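Local structure of GDP-mannose-dependent alpha-(1-6)-phosphatidylinositol monomannoside mannosyltransferase (3OKP) at residues A[233-238]-A[264-269]; A[190-195]-A[256-261]; A[66-69]-A[73-76]. The protein belongs to the GT-B glycosyltransferases, built from two Rossmann-like domains, and carries guanosine-5'-diphosphate-alpha-D-mannose in the pocket of its C-terminal half. One frame throughout, in Å; residues are numbered along the deposited sequence.

Overall arrangement
Contact 3 comes first along the chain and sits alone, in the family 4 region of this GT-B enzyme, beside the edge strand 59-63 of the seven-stranded parallel sheet. Contacts 1 and 2 belong to the group 1 region and its six-stranded parallel sheet. Their centres lie about 8 Å apart and their segments alternate in sequence: strands 231-235 and 255-259 are neighbours, joined by probable backbone hydrogen bonds I234 N to K256 O and G236 N to G259 O, and helix 263-272 follows strand 255-259. Both touch GDD: helix 263-272 and residues at the two strand ends line the guanine site. Contact 3 is about 38 Å and 46 Å, centre to centre, from contacts 1 and 2.

Contact 1: residues A[233-238]-A[264-269]; sequences LIVGSG and QDMINT. With GDD (guanosine-5'-diphosphate-alpha-D-mannose), chain B.
Helix 263-272 is the connection of a beta-alpha-beta crossover from strand 255-259 to strand 275-278 in a Rossmann-like domain, and on its way it packs M266 and T269 against V235 and L233 of strand 231-235. Alternation along the strand turns L233 and V235 to the helix, while I234 faces the other side of the sheet. The interface is buried and apolar, with no hydrogen bond between the two segments. CD1 of L233 meets CG2 of T269 at 3.7 Å, a methyl-to-methyl contact. One helical turn back, CG1 of V235 lies 3.8 Å from CG of M266, and the two side chains cross obliquely.

This second pair also forms part of the guanine site of GDD. In V235 a chi1 of 178° swings CG1 opposite the amide nitrogen and brings the same methyl to 3.4 Å from GDD O6, so one branch serves both helix and base. M266 leaves the helix with CG anti to N, then bends at chi2 and is nearly eclipsed at chi3 (-8°), which lays its sulfur and methyl over one face of the guanine: SD stands 3.7 Å from GDD C4 and CE 3.5 Å from GDD N3. Where the strand ends, G236 passes close to the base, with its CA 3.5 Å from GDD O6; at its backbone angles (phi 136°) a CB would jam against the carbonyl oxygen of V235, which calls for glycine. N204 of the neighbouring strand 200-204 touches both V235 and M266.

T269 keeps its polar branch for its own helix. OG1 donates to D265 O over 2.8 Å, and T269 N approaches that same oxygen from the opposite face of its carbonyl plane, while CG2 remains directed at L233.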
ATOM      1  N   LEU A 233      -3.652 -14.670 -15.318  1.00  8.51           N
ATOM      2  CA  LEU A 233      -3.179 -13.405 -15.861  1.00  8.70           C
ATOM      3  C   LEU A 233      -2.149 -12.794 -14.929  1.00  8.84           C
ATOM      4  O   LEU A 233      -2.457 -12.428 -13.793  1.00  8.63           O
ATOM      5  CB  LEU A 233      -4.342 -12.434 -16.089  1.00  8.82           C
ATOM      6  CG  LEU A 233      -5.531 -12.909 -16.932  1.00  9.32           C
ATOM      7  CD1 LEU A 233      -6.589 -11.827 -16.980  1.00  9.90           C
ATOM      8  CD2 LEU A 233      -5.103 -13.305 -18.347  1.00  9.99           C
ATOM      9  N   ILE A 234      -0.920 -12.700 -15.420  1.00  9.08           N
ATOM     10  CA  ILE A 234       0.158 -12.088 -14.666  1.00  9.32           C
ATOM     11  C   ILE A 234       0.328 -10.645 -15.138  1.00  9.63           C
ATOM     12  O   ILE A 234       0.824 -10.384 -16.242  1.00  9.67           O
ATOM     13  CB  ILE A 234       1.459 -12.928 -14.751  1.00  9.69           C
ATOM     14  CG1 ILE A 234       1.243 -14.281 -14.058  1.00  9.63           C
ATOM     15  CG2 ILE A 234       2.625 -12.182 -14.116  1.00  9.67           C
ATOM     16  CD1 ILE A 234       2.266 -15.340 -14.404  1.00 12.39           C
ATOM     17  N   VAL A 235      -0.131  -9.720 -14.300  1.00  9.70           N
ATOM     18  CA  VAL A 235      -0.117  -8.292 -14.617  1.00 10.25           C
ATOM     19  C   VAL A 235       0.978  -7.600 -13.816  1.00 10.67           C
ATOM     20  O   VAL A 235       0.996  -7.665 -12.583  1.00 10.47           O
ATOM     21  CB  VAL A 235      -1.494  -7.627 -14.338  1.00 10.25           C
ATOM     22  CG1 VAL A 235      -1.455  -6.129 -14.636  1.00 10.59           C
ATOM     23  CG2 VAL A 235      -2.593  -8.298 -15.155  1.00 10.17           C
ATOM     24  N   GLY A 236       1.896  -6.951 -14.528  1.00 11.24           N
ATOM     25  CA  GLY A 236       2.992  -6.220 -13.899  1.00 11.78           C
ATOM     26  C   GLY A 236       4.330  -6.452 -14.572  1.00 12.38           C
ATOM     27  O   GLY A 236       4.428  -7.211 -15.542  1.00 12.24           O
ATOM     28  N   SER A 237       5.362  -5.793 -14.048  1.00 12.89           N
ATOM     29  CA  SER A 237       6.717  -5.911 -14.576  1.00 13.58           C
ATOM     30  C   SER A 237       7.737  -6.099 -13.451  1.00 13.73           C
ATOM     31  O   SER A 237       7.461  -5.785 -12.289  1.00 13.32           O
ATOM     32  CB  SER A 237       7.067  -4.684 -15.429  1.00 14.13           C
ATOM     33  OG  SER A 237       6.970  -3.491 -14.669  1.00 14.62           O
ATOM     34  N   GLY A 238       8.909  -6.623 -13.802  1.00 14.23           N
ATOM     35  CA  GLY A 238       9.987  -6.822 -12.836  1.00 14.86           C
ATOM     36  C   GLY A 238      11.061  -7.770 -13.328  1.00 15.41           C
ATOM     37  O   GLY A 238      10.882  -8.459 -14.336  1.00 15.30           O
ATOM     38  N   GLN A 264      -6.380   2.204 -15.806  1.00 17.75           N
ATOM     39  CA  GLN A 264      -7.777   1.791 -15.992  1.00 17.19           C
ATOM     40  C   GLN A 264      -7.906   0.384 -16.581  1.00 16.43           C
ATOM     41  O   GLN A 264      -8.799  -0.367 -16.188  1.00 15.91           O
ATOM     42  CB  GLN A 264      -8.558   2.810 -16.829  1.00 17.77           C
ATOM     43  CG  GLN A 264     -10.074   2.581 -16.844  1.00 17.75           C
ATOM     44  CD  GLN A 264     -10.701   2.636 -15.459  1.00 17.70           C
ATOM     45  OE1 GLN A 264     -10.456   3.564 -14.689  1.00 18.35           O
ATOM     46  NE2 GLN A 264     -11.520   1.640 -15.139  1.00 17.18           N
ATOM     47  N   ASP A 265      -7.015   0.041 -17.514  1.00 16.20           N
ATOM     48  CA  ASP A 265      -6.976  -1.295 -18.110  0.50 15.89           C
ATOM     49  C   ASP A 265      -6.721  -2.364 -17.051  1.00 15.27           C
ATOM     50  O   ASP A 265      -7.309  -3.443 -17.093  1.00 14.91           O
ATOM     51  CB  ASP A 265      -5.899  -1.372 -19.197  0.50 16.13           C
ATOM     52  CG  ASP A 265      -6.213  -0.498 -20.400  0.50 16.84           C
ATOM     53  OD1 ASP A 265      -7.406  -0.239 -20.671  0.50 17.18           O
ATOM     54  OD2 ASP A 265      -5.257  -0.078 -21.086  0.50 17.58           O
ATOM     55  N   MET A 266      -5.838  -2.049 -16.105  1.00 15.12           N
ATOM     56  CA  MET A 266      -5.520  -2.939 -14.990  1.00 14.93           C
ATOM     57  C   MET A 266      -6.757  -3.162 -14.118  1.00 13.79           C
ATOM     58  O   MET A 266      -7.054  -4.295 -13.735  1.00 13.26           O
ATOM     59  CB  MET A 266      -4.394  -2.346 -14.138  1.00 14.89           C
ATOM     60  CG  MET A 266      -3.687  -3.358 -13.245  1.00 15.61           C
ATOM     61  SD  MET A 266      -3.339  -2.829 -11.546  1.00 16.96           S
ATOM     62  CE  MET A 266      -3.779  -1.088 -11.543  1.00 17.69           C
ATOM     63  N   ILE A 267      -7.463  -2.071 -13.815  1.00 13.36           N
ATOM     64  CA  ILE A 267      -8.701  -2.114 -13.027  1.00 12.71           C
ATOM     65  C   ILE A 267      -9.787  -2.949 -13.721  1.00 12.28           C
ATOM     66  O   ILE A 267     -10.405  -3.813 -13.091  1.00 12.04           O
ATOM     67  CB  ILE A 267      -9.224  -0.683 -12.686  1.00 13.05           C
ATOM     68  CG1 ILE A 267      -8.224   0.047 -11.780  1.00 13.09           C
ATOM     69  CG2 ILE A 267     -10.612  -0.740 -12.027  1.00 12.81           C
ATOM     70  CD1 ILE A 267      -8.544   1.517 -11.520  1.00 13.66           C
ATOM     71  N   ASN A 268     -10.002  -2.692 -15.012  1.00 11.89           N
ATOM     72  CA  ASN A 268     -10.997  -3.422 -15.804  1.00 11.54           C
ATOM     73  C   ASN A 268     -10.726  -4.928 -15.823  1.00 10.83           C
ATOM     74  O   ASN A 268     -11.644  -5.735 -15.664  1.00 10.61           O
ATOM     75  CB  ASN A 268     -11.051  -2.881 -17.239  1.00 11.92           C
ATOM     76  CG  ASN A 268     -11.606  -1.462 -17.317  1.00 12.86           C
ATOM     77  OD1 ASN A 268     -12.277  -0.986 -16.399  1.00 12.77           O
ATOM     78  ND2 ASN A 268     -11.335  -0.787 -18.427  1.00 12.76           N
ATOM     79  N   THR A 269      -9.456  -5.282 -16.010  1.00 10.22           N
ATOM     80  CA  THR A 269      -9.000  -6.670 -15.993  1.00  9.60           C
ATOM     81  C   THR A 269      -9.212  -7.304 -14.613  1.00  9.27           C
ATOM     82  O   THR A 269      -9.723  -8.424 -14.508  1.00  8.99           O
ATOM     83  CB  THR A 269      -7.515  -6.755 -16.415  1.00  9.69           C
ATOM     84  OG1 THR A 269      -7.358  -6.159 -17.710  1.00  9.73           O
ATOM     85  CG2 THR A 269      -7.027  -8.202 -16.464  1.00  9.47           C
TER
HETATM   86  N2  GDD B 601      -0.900   0.711 -13.303  0.50 13.20           N
HETATM   87  C2  GDD B 601      -0.433  -0.471 -12.829  0.50 13.14           C
HETATM   88  N1  GDD B 601      -0.094  -1.456 -13.695  0.50 13.31           N
HETATM   89  N3  GDD B 601      -0.311  -0.657 -11.495  0.50 13.12           N
HETATM   90  C4  GDD B 601       0.153  -1.836 -11.004  0.50 13.25           C
HETATM   91  C5  GDD B 601       0.507  -2.854 -11.875  0.50 13.22           C
HETATM   92  C6  GDD B 601       0.374  -2.645 -13.244  0.50 13.31           C
HETATM   93  O6  GDD B 601       0.685  -3.543 -14.054  0.50 13.24           O
HETATM   94  N7  GDD B 601       0.931  -3.894 -11.129  0.50 13.32           N
HETATM   95  C8  GDD B 601       0.845  -3.529  -9.829  0.50 13.38           C
HETATM   96  N9  GDD B 601       0.372  -2.275  -9.760  0.50 13.33           N
HETATM   97  C1' GDD B 601       0.111  -1.478  -8.532  0.50 13.14           C
HETATM   98  C2' GDD B 601      -1.089  -2.031  -7.779  0.50 12.76           C
HETATM   99  O2' GDD B 601      -2.320  -1.518  -8.295  0.50 12.88           O
HETATM  100  C3' GDD B 601      -0.823  -1.591  -6.354  0.50 12.71           C
HETATM  101  O3' GDD B 601      -1.431  -0.318  -6.105  0.50 12.17           O
HETATM  102  C4' GDD B 601       0.695  -1.466  -6.258  0.50 12.90           C
HETATM  103  O4' GDD B 601       1.197  -1.511  -7.600  0.50 12.93           O
HETATM  104  C5' GDD B 601       1.307  -2.602  -5.439  0.50 13.17           C
HETATM  105  O5' GDD B 601       1.471  -2.216  -4.072  0.50 13.30           O
HETATM  106  PA  GDD B 601       1.536  -3.188  -2.996  0.50 13.27           P
HETATM  107  O1A GDD B 601       1.454  -2.589  -1.900  0.50 13.01           O
HETATM  108  O2A GDD B 601       0.578  -3.996  -3.079  0.50 12.88           O
HETATM  109  O3A GDD B 601       2.776  -3.941  -3.043  0.50 13.56           O
HETATM  110  PB  GDD B 601       4.103  -3.352  -3.100  0.50 13.50           P
HETATM  111  O2B GDD B 601       4.166  -2.309  -2.414  0.50 13.24           O
HETATM  112  O3B GDD B 601       4.932  -4.179  -2.663  0.50 13.27           O
HETATM  113  O1B GDD B 601       4.449  -3.053  -4.468  0.50 14.16           O

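Contact 2: residues A[190-195]-A[256-261]; sequences KKLGFT and KFLGRL. With GDD (guanosine-5'-diphosphate-alpha-D-mannose), chain B.
The carbonyl oxygen L261 O is gripped by the guanine of GDD through two N-H groups: GDD N1 donates over 3.0 Å at 162°, and GDD N2 adds a weak, more bent bond. L261 N gives a weak bond in return to GDD O6, so one residue's backbone reads the polar edge of the base. R260 runs extended past O6, its CG 3.3 Å from that atom, and its guanidinium lies offset over the C2-N2 side of the base, 3.7 Å from NH2 to GDD C2; this is the opposite face from M266.

Farther back along the chain, the turn at 192-194 rests its side chains on 256-261. CD2 of L192 meets CD1 of L258 at 4.0 Å, the two leucines crossing at about a right angle. CZ at the rim of the F194 ring points to CG of K256, 4.3 Å away and near the ring plane, while L192 O sits over the ring centre on one face. G193, with positive phi, closes helix 182-191 in a Schellman motif that includes G193 N to K190 O. The amine K256 NZ is held by Q231.

Strand 255-259 is an edge strand, bonded to 231-235; L192, F194 and L233 gather on one face of the sheet, and F257 packs on helix 241-247 on the other.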
ATOM      1  N   LYS A 190     -13.764 -10.221 -23.608  1.00 11.01           N
ATOM      2  CA  LYS A 190     -13.675 -10.311 -25.066  1.00 11.88           C
ATOM      3  C   LYS A 190     -12.448  -9.583 -25.618  1.00 12.35           C
ATOM      4  O   LYS A 190     -11.828 -10.049 -26.575  1.00 12.48           O
ATOM      5  CB  LYS A 190     -14.956  -9.793 -25.726  1.00 12.25           C
ATOM      6  CG  LYS A 190     -16.149 -10.734 -25.582  1.00 12.60           C
ATOM      7  CD  LYS A 190     -17.340 -10.258 -26.400  1.00 13.24           C
ATOM      8  CE  LYS A 190     -18.560 -11.141 -26.169  1.00 13.85           C
ATOM      9  NZ  LYS A 190     -19.097 -11.005 -24.786  1.00 13.76           N
ATOM     10  N   LYS A 191     -12.103  -8.448 -25.006  1.00 12.77           N
ATOM     11  CA  LYS A 191     -10.882  -7.708 -25.340  1.00 13.71           C
ATOM     12  C   LYS A 191      -9.637  -8.575 -25.132  1.00 13.53           C
ATOM     13  O   LYS A 191      -8.688  -8.512 -25.919  1.00 13.82           O
ATOM     14  CB  LYS A 191     -10.791  -6.417 -24.511  1.00 13.67           C
ATOM     15  CG  LYS A 191      -9.598  -5.523 -24.851  1.00 14.74           C
ATOM     16  CD  LYS A 191      -9.578  -4.258 -23.991  1.00 14.99           C
ATOM     17  CE  LYS A 191      -8.488  -3.293 -24.441  1.00 17.29           C
ATOM     18  NZ  LYS A 191      -7.121  -3.777 -24.093  1.00 17.95           N
ATOM     19  N   LEU A 192      -9.663  -9.390 -24.077  1.00 13.28           N
ATOM     20  CA  LEU A 192      -8.561 -10.293 -23.739  1.00 13.18           C
ATOM     21  C   LEU A 192      -8.583 -11.588 -24.559  1.00 13.13           C
ATOM     22  O   LEU A 192      -7.672 -12.416 -24.451  1.00 13.07           O
ATOM     23  CB  LEU A 192      -8.588 -10.623 -22.239  1.00 12.84           C
ATOM     24  CG  LEU A 192      -8.298  -9.494 -21.240  1.00 13.23           C
ATOM     25  CD1 LEU A 192      -8.961  -9.769 -19.901  1.00 13.57           C
ATOM     26  CD2 LEU A 192      -6.802  -9.268 -21.067  1.00 14.20           C
ATOM     27  N   GLY A 193      -9.624 -11.757 -25.372  1.00 13.20           N
ATOM     28  CA  GLY A 193      -9.788 -12.956 -26.191  1.00 12.97           C
ATOM     29  C   GLY A 193     -10.435 -14.097 -25.429  1.00 12.65           C
ATOM     30  O   GLY A 193     -10.262 -15.266 -25.783  1.00 12.54           O
ATOM     31  N   PHE A 194     -11.177 -13.750 -24.379  1.00 12.28           N
ATOM     32  CA  PHE A 194     -11.881 -14.724 -23.545  1.00 12.07           C
ATOM     33  C   PHE A 194     -13.394 -14.530 -23.684  1.00 12.27           C
ATOM     34  O   PHE A 194     -13.848 -13.659 -24.426  1.00 12.44           O
ATOM     35  CB  PHE A 194     -11.482 -14.580 -22.066  1.00 11.81           C
ATOM     36  CG  PHE A 194      -9.992 -14.632 -21.805  1.00 11.67           C
ATOM     37  CD1 PHE A 194      -9.154 -15.472 -22.538  1.00 11.69           C
ATOM     38  CD2 PHE A 194      -9.440 -13.864 -20.785  1.00 12.24           C
ATOM     39  CE1 PHE A 194      -7.787 -15.517 -22.280  1.00 11.79           C
ATOM     40  CE2 PHE A 194      -8.073 -13.902 -20.518  1.00 12.24           C
ATOM     41  CZ  PHE A 194      -7.245 -14.732 -21.268  1.00 11.83           C
ATOM     42  N   THR A 195     -14.166 -15.338 -22.959  1.00 12.23           N
ATOM     43  CA  THR A 195     -15.626 -15.242 -22.975  1.00 12.56           C
ATOM     44  C   THR A 195     -16.191 -15.101 -21.556  1.00 12.37           C
ATOM     45  O   THR A 195     -15.439 -14.995 -20.586  1.00 11.76           O
ATOM     46  CB  THR A 195     -16.277 -16.473 -23.659  1.00 12.73           C
ATOM     47  OG1 THR A 195     -16.078 -17.634 -22.846  1.00 13.03           O
ATOM     48  CG2 THR A 195     -15.691 -16.715 -25.049  1.00 13.31           C
ATOM     49  N   LYS A 256      -0.882 -15.961 -19.077  1.00 11.78           N
ATOM     50  CA  LYS A 256      -0.675 -14.765 -19.887  1.00 12.25           C
ATOM     51  C   LYS A 256       0.149 -13.710 -19.149  1.00 12.38           C
ATOM     52  O   LYS A 256      -0.230 -13.255 -18.064  1.00 12.10           O
ATOM     53  CB  LYS A 256      -2.021 -14.170 -20.324  1.00 12.38           C
ATOM     54  CG  LYS A 256      -2.979 -15.156 -21.008  1.00 13.03           C
ATOM     55  CD  LYS A 256      -2.553 -15.467 -22.438  1.00 15.14           C
ATOM     56  CE  LYS A 256      -3.557 -16.375 -23.143  1.00 15.59           C
ATOM     57  NZ  LYS A 256      -3.434 -17.795 -22.717  1.00 15.65           N
ATOM     58  N   PHE A 257       1.280 -13.335 -19.746  1.00 12.53           N
ATOM     59  CA  PHE A 257       2.098 -12.234 -19.250  1.00 12.61           C
ATOM     60  C   PHE A 257       1.692 -10.957 -19.970  1.00 12.95           C
ATOM     61  O   PHE A 257       2.108 -10.705 -21.105  1.00 13.26           O
ATOM     62  CB  PHE A 257       3.588 -12.525 -19.453  1.00 12.82           C
ATOM     63  CG  PHE A 257       4.106 -13.649 -18.600  1.00 12.66           C
ATOM     64  CD1 PHE A 257       4.595 -13.401 -17.322  1.00 12.83           C
ATOM     65  CD2 PHE A 257       4.099 -14.958 -19.074  1.00 12.69           C
ATOM     66  CE1 PHE A 257       5.074 -14.443 -16.529  1.00 12.92           C
ATOM     67  CE2 PHE A 257       4.570 -16.002 -18.289  1.00 12.60           C
ATOM     68  CZ  PHE A 257       5.061 -15.745 -17.014  1.00 12.60           C
ATOM     69  N   LEU A 258       0.871 -10.154 -19.302  1.00 12.91           N
ATOM     70  CA  LEU A 258       0.272  -8.976 -19.923  1.00 13.47           C
ATOM     71  C   LEU A 258       1.143  -7.726 -19.807  1.00 14.08           C
ATOM     72  O   LEU A 258       0.832  -6.691 -20.403  1.00 14.30           O
ATOM     73  CB  LEU A 258      -1.129  -8.718 -19.342  1.00 13.11           C
ATOM     74  CG  LEU A 258      -2.194  -9.819 -19.468  1.00 12.94           C
ATOM     75  CD1 LEU A 258      -3.517  -9.355 -18.869  1.00 12.46           C
ATOM     76  CD2 LEU A 258      -2.394 -10.269 -20.918  1.00 13.27           C
ATOM     77  N   GLY A 259       2.227  -7.826 -19.041  1.00 14.49           N
ATOM     78  CA  GLY A 259       3.114  -6.690 -18.796  1.00 15.40           C
ATOM     79  C   GLY A 259       2.483  -5.682 -17.856  1.00 15.85           C
ATOM     80  O   GLY A 259       1.476  -5.974 -17.201  1.00 15.42           O
ATOM     81  N   ARG A 260       3.073  -4.494 -17.781  1.00 16.70           N
ATOM     82  CA  ARG A 260       2.521  -3.439 -16.943  1.00 17.50           C
ATOM     83  C   ARG A 260       1.407  -2.725 -17.701  1.00 17.68           C
ATOM     84  O   ARG A 260       1.664  -1.998 -18.664  1.00 18.24           O
ATOM     85  CB  ARG A 260       3.606  -2.456 -16.493  1.00 18.13           C
ATOM     86  CG  ARG A 260       3.256  -1.755 -15.197  1.00 19.34           C
ATOM     87  CD  ARG A 260       4.212  -0.635 -14.841  1.00 22.04           C
ATOM     88  NE  ARG A 260       3.769   0.052 -13.628  1.00 23.48           N
ATOM     89  CZ  ARG A 260       2.950   1.101 -13.609  1.00 24.51           C
ATOM     90  NH1 ARG A 260       2.474   1.610 -14.740  1.00 25.58           N
ATOM     91  NH2 ARG A 260       2.606   1.648 -12.452  1.00 24.99           N
ATOM     92  N   LEU A 261       0.168  -2.961 -17.276  1.00 17.39           N
ATOM     93  CA  LEU A 261      -0.999  -2.379 -17.932  1.00 17.60           C
ATOM     94  C   LEU A 261      -1.203  -0.930 -17.516  1.00 18.05           C
ATOM     95  O   LEU A 261      -0.749  -0.513 -16.448  1.00 18.22           O
ATOM     96  CB  LEU A 261      -2.264  -3.188 -17.611  1.00 17.22           C
ATOM     97  CG  LEU A 261      -2.407  -4.639 -18.087  1.00 16.67           C
ATOM     98  CD1 LEU A 261      -3.727  -5.217 -17.587  1.00 16.02           C
ATOM     99  CD2 LEU A 261      -2.315  -4.759 -19.606  1.00 16.73           C
TER
HETATM  100  N2  GDD B 601      -0.900   0.711 -13.303  0.50 13.20           N
HETATM  101  C2  GDD B 601      -0.433  -0.471 -12.829  0.50 13.14           C
HETATM  102  N1  GDD B 601      -0.094  -1.456 -13.695  0.50 13.31           N
HETATM  103  N3  GDD B 601      -0.311  -0.657 -11.495  0.50 13.12           N
HETATM  104  C4  GDD B 601       0.153  -1.836 -11.004  0.50 13.25           C
HETATM  105  C5  GDD B 601       0.507  -2.854 -11.875  0.50 13.22           C
HETATM  106  C6  GDD B 601       0.374  -2.645 -13.244  0.50 13.31           C
HETATM  107  O6  GDD B 601       0.685  -3.543 -14.054  0.50 13.24           O
HETATM  108  N7  GDD B 601       0.931  -3.894 -11.129  0.50 13.32           N
HETATM  109  C8  GDD B 601       0.845  -3.529  -9.829  0.50 13.38           C
HETATM  110  N9  GDD B 601       0.372  -2.275  -9.760  0.50 13.33           N
HETATM  111  C1' GDD B 601       0.111  -1.478  -8.532  0.50 13.14           C
HETATM  112  C2' GDD B 601      -1.089  -2.031  -7.779  0.50 12.76           C
HETATM  113  O2' GDD B 601      -2.320  -1.518  -8.295  0.50 12.88           O
HETATM  114  C3' GDD B 601      -0.823  -1.591  -6.354  0.50 12.71           C
HETATM  115  O3' GDD B 601      -1.431  -0.318  -6.105  0.50 12.17           O
HETATM  116  C4' GDD B 601       0.695  -1.466  -6.258  0.50 12.90           C
HETATM  117  O4' GDD B 601       1.197  -1.511  -7.600  0.50 12.93           O
HETATM  118  C5' GDD B 601       1.307  -2.602  -5.439  0.50 13.17           C
HETATM  119  O5' GDD B 601       1.471  -2.216  -4.072  0.50 13.30           O
HETATM  120  PA  GDD B 601       1.536  -3.188  -2.996  0.50 13.27           P
HETATM  121  O1A GDD B 601       1.454  -2.589  -1.900  0.50 13.01           O
HETATM  122  O2A GDD B 601       0.578  -3.996  -3.079  0.50 12.88           O
HETATM  123  O3A GDD B 601       2.776  -3.941  -3.043  0.50 13.56           O
HETATM  124  PB  GDD B 601       4.103  -3.352  -3.100  0.50 13.50           P
HETATM  125  O2B GDD B 601       4.166  -2.309  -2.414  0.50 13.24           O
HETATM  126  O3B GDD B 601       4.932  -4.179  -2.663  0.50 13.27           O
HETATM  127  O1B GDD B 601       4.449  -3.053  -4.468  0.50 14.16           O

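Contact 3: residues A[66-69]-A[73-76]; sequences SVML and TTAH
L69, in the irregular segment 66-69, passes the first turn of helix 72-84 with its CA 7.0 Å from that of T74; this is the strand-to-helix connection after edge strand 59-63 in a Rossmann-like domain. With only three residues between the segments, the chain turns sharply enough to bring L69 against T74. T74 carries the helix side of the contact. Its hydroxyl, set beside the backbone N (chi1 -52°), brings OG1 to 3.0 Å from L69 O; with one proton and T71 OG1 and a water as further partners, the bond to L69 O remains open.

That water bridges loop and helix: it accepts from L69 N at 2.9 Å, donates to V67 O, and is hydrogen-bonded to T74 OG1. Two backbone groups of the loop and one helix hydroxyl thus share a single solvent molecule.

The other branch of T74 is apolar and buried. A chi1 of -172° carries M68 CG away from its own amide nitrogen, and the chain passes slantwise over the threonine methyl toward the protein core, where F40 and W63 touch both side chains. Between these two side chains the nearest atoms are M68 CG and T74 CG2, 3.6 Å apart, with M68 SD following at 4.0 Å from the same methyl.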
ATOM      1  N   SER A  66      17.677  18.737  -3.412  1.00 17.52           N
ATOM      2  CA  SER A  66      17.244  17.484  -4.030  1.00 17.17           C
ATOM      3  C   SER A  66      16.835  16.426  -2.997  1.00 16.22           C
ATOM      4  O   SER A  66      15.963  15.590  -3.261  1.00 15.75           O
ATOM      5  CB  SER A  66      18.357  16.945  -4.933  1.00 18.08           C
ATOM      6  OG  SER A  66      17.926  15.801  -5.645  1.00 19.22           O
ATOM      7  N   VAL A  67      17.478  16.471  -1.832  1.00 15.45           N
ATOM      8  CA  VAL A  67      17.167  15.583  -0.713  1.00 14.59           C
ATOM      9  C   VAL A  67      17.000  16.425   0.549  1.00 13.81           C
ATOM     10  O   VAL A  67      17.862  17.248   0.875  1.00 14.23           O
ATOM     11  CB  VAL A  67      18.289  14.524  -0.474  1.00 15.14           C
ATOM     12  CG1 VAL A  67      17.851  13.492   0.561  1.00 14.67           C
ATOM     13  CG2 VAL A  67      18.686  13.830  -1.776  1.00 15.99           C
ATOM     14  N   MET A  68      15.882  16.238   1.247  1.00 12.61           N
ATOM     15  CA  MET A  68      15.707  16.870   2.547  1.00 11.69           C
ATOM     16  C   MET A  68      16.271  15.961   3.631  1.00 11.51           C
ATOM     17  O   MET A  68      15.821  14.825   3.806  1.00 11.05           O
ATOM     18  CB  MET A  68      14.243  17.201   2.836  1.00 11.20           C
ATOM     19  CG  MET A  68      14.073  18.032   4.102  1.00 10.72           C
ATOM     20  SD  MET A  68      12.372  18.299   4.615  1.00 10.50           S
ATOM     21  CE  MET A  68      11.811  19.437   3.347  1.00  9.18           C
ATOM     22  N   LEU A  69      17.264  16.480   4.347  1.00 11.40           N
ATOM     23  CA  LEU A  69      17.981  15.722   5.365  1.00 11.35           C
ATOM     24  C   LEU A  69      17.866  16.411   6.723  1.00 11.21           C
ATOM     25  O   LEU A  69      17.669  17.629   6.779  1.00 11.22           O
ATOM     26  CB  LEU A  69      19.452  15.568   4.955  1.00 11.86           C
ATOM     27  CG  LEU A  69      19.709  14.734   3.692  1.00 11.97           C
ATOM     28  CD1 LEU A  69      21.053  15.071   3.061  1.00 12.48           C
ATOM     29  CD2 LEU A  69      19.590  13.239   3.983  1.00 11.74           C
ATOM     30  N   THR A  73      20.253  23.574   9.133  1.00 11.76           N
ATOM     31  CA  THR A  73      19.600  24.502   8.198  1.00 12.01           C
ATOM     32  C   THR A  73      18.163  24.086   7.876  1.00 11.45           C
ATOM     33  O   THR A  73      17.266  24.930   7.842  1.00 11.16           O
ATOM     34  CB  THR A  73      20.399  24.690   6.888  1.00 12.45           C
ATOM     35  OG1 THR A  73      20.721  23.411   6.330  1.00 12.83           O
ATOM     36  CG2 THR A  73      21.689  25.474   7.146  1.00 13.25           C
ATOM     37  N   THR A  74      17.953  22.789   7.649  1.00 11.17           N
ATOM     38  CA  THR A  74      16.610  22.252   7.403  1.00 10.85           C
ATOM     39  C   THR A  74      15.714  22.438   8.631  1.00 10.70           C
ATOM     40  O   THR A  74      14.561  22.860   8.506  1.00 10.49           O
ATOM     41  CB  THR A  74      16.645  20.754   7.018  1.00 10.52           C
ATOM     42  OG1 THR A  74      17.558  20.551   5.932  1.00 11.01           O
ATOM     43  CG2 THR A  74      15.263  20.278   6.593  1.00 10.39           C
ATOM     44  N   ALA A  75      16.253  22.124   9.808  1.00 10.95           N
ATOM     45  CA  ALA A  75      15.526  22.274  11.070  1.00 11.11           C
ATOM     46  C   ALA A  75      15.136  23.732  11.335  1.00 11.59           C
ATOM     47  O   ALA A  75      14.033  23.998  11.813  1.00 11.35           O
ATOM     48  CB  ALA A  75      16.344  21.718  12.226  1.00 11.44           C
ATOM     49  N   HIS A  76      16.044  24.657  11.017  1.00 12.11           N
ATOM     50  CA  HIS A  76      15.799  26.100  11.158  1.00 12.91           C
ATOM     51  C   HIS A  76      14.642  26.556  10.271  1.00 12.69           C
ATOM     52  O   HIS A  76      13.766  27.306  10.717  1.00 12.88           O
ATOM     53  CB  HIS A  76      17.066  26.906  10.826  1.00 13.43           C
ATOM     54  CG  HIS A  76      16.899  28.390  10.965  1.00 14.53           C
ATOM     55  ND1 HIS A  76      17.468  29.110  11.992  1.00 15.55           N
ATOM     56  CD2 HIS A  76      16.225  29.289  10.206  1.00 15.54           C
ATOM     57  CE1 HIS A  76      17.157  30.388  11.860  1.00 16.27           C
ATOM     58  NE2 HIS A  76      16.400  30.522  10.786  1.00 15.92           N
TER
HETATM   59  O   HOH W   1      18.430  19.028   3.474  1.00 10.90           O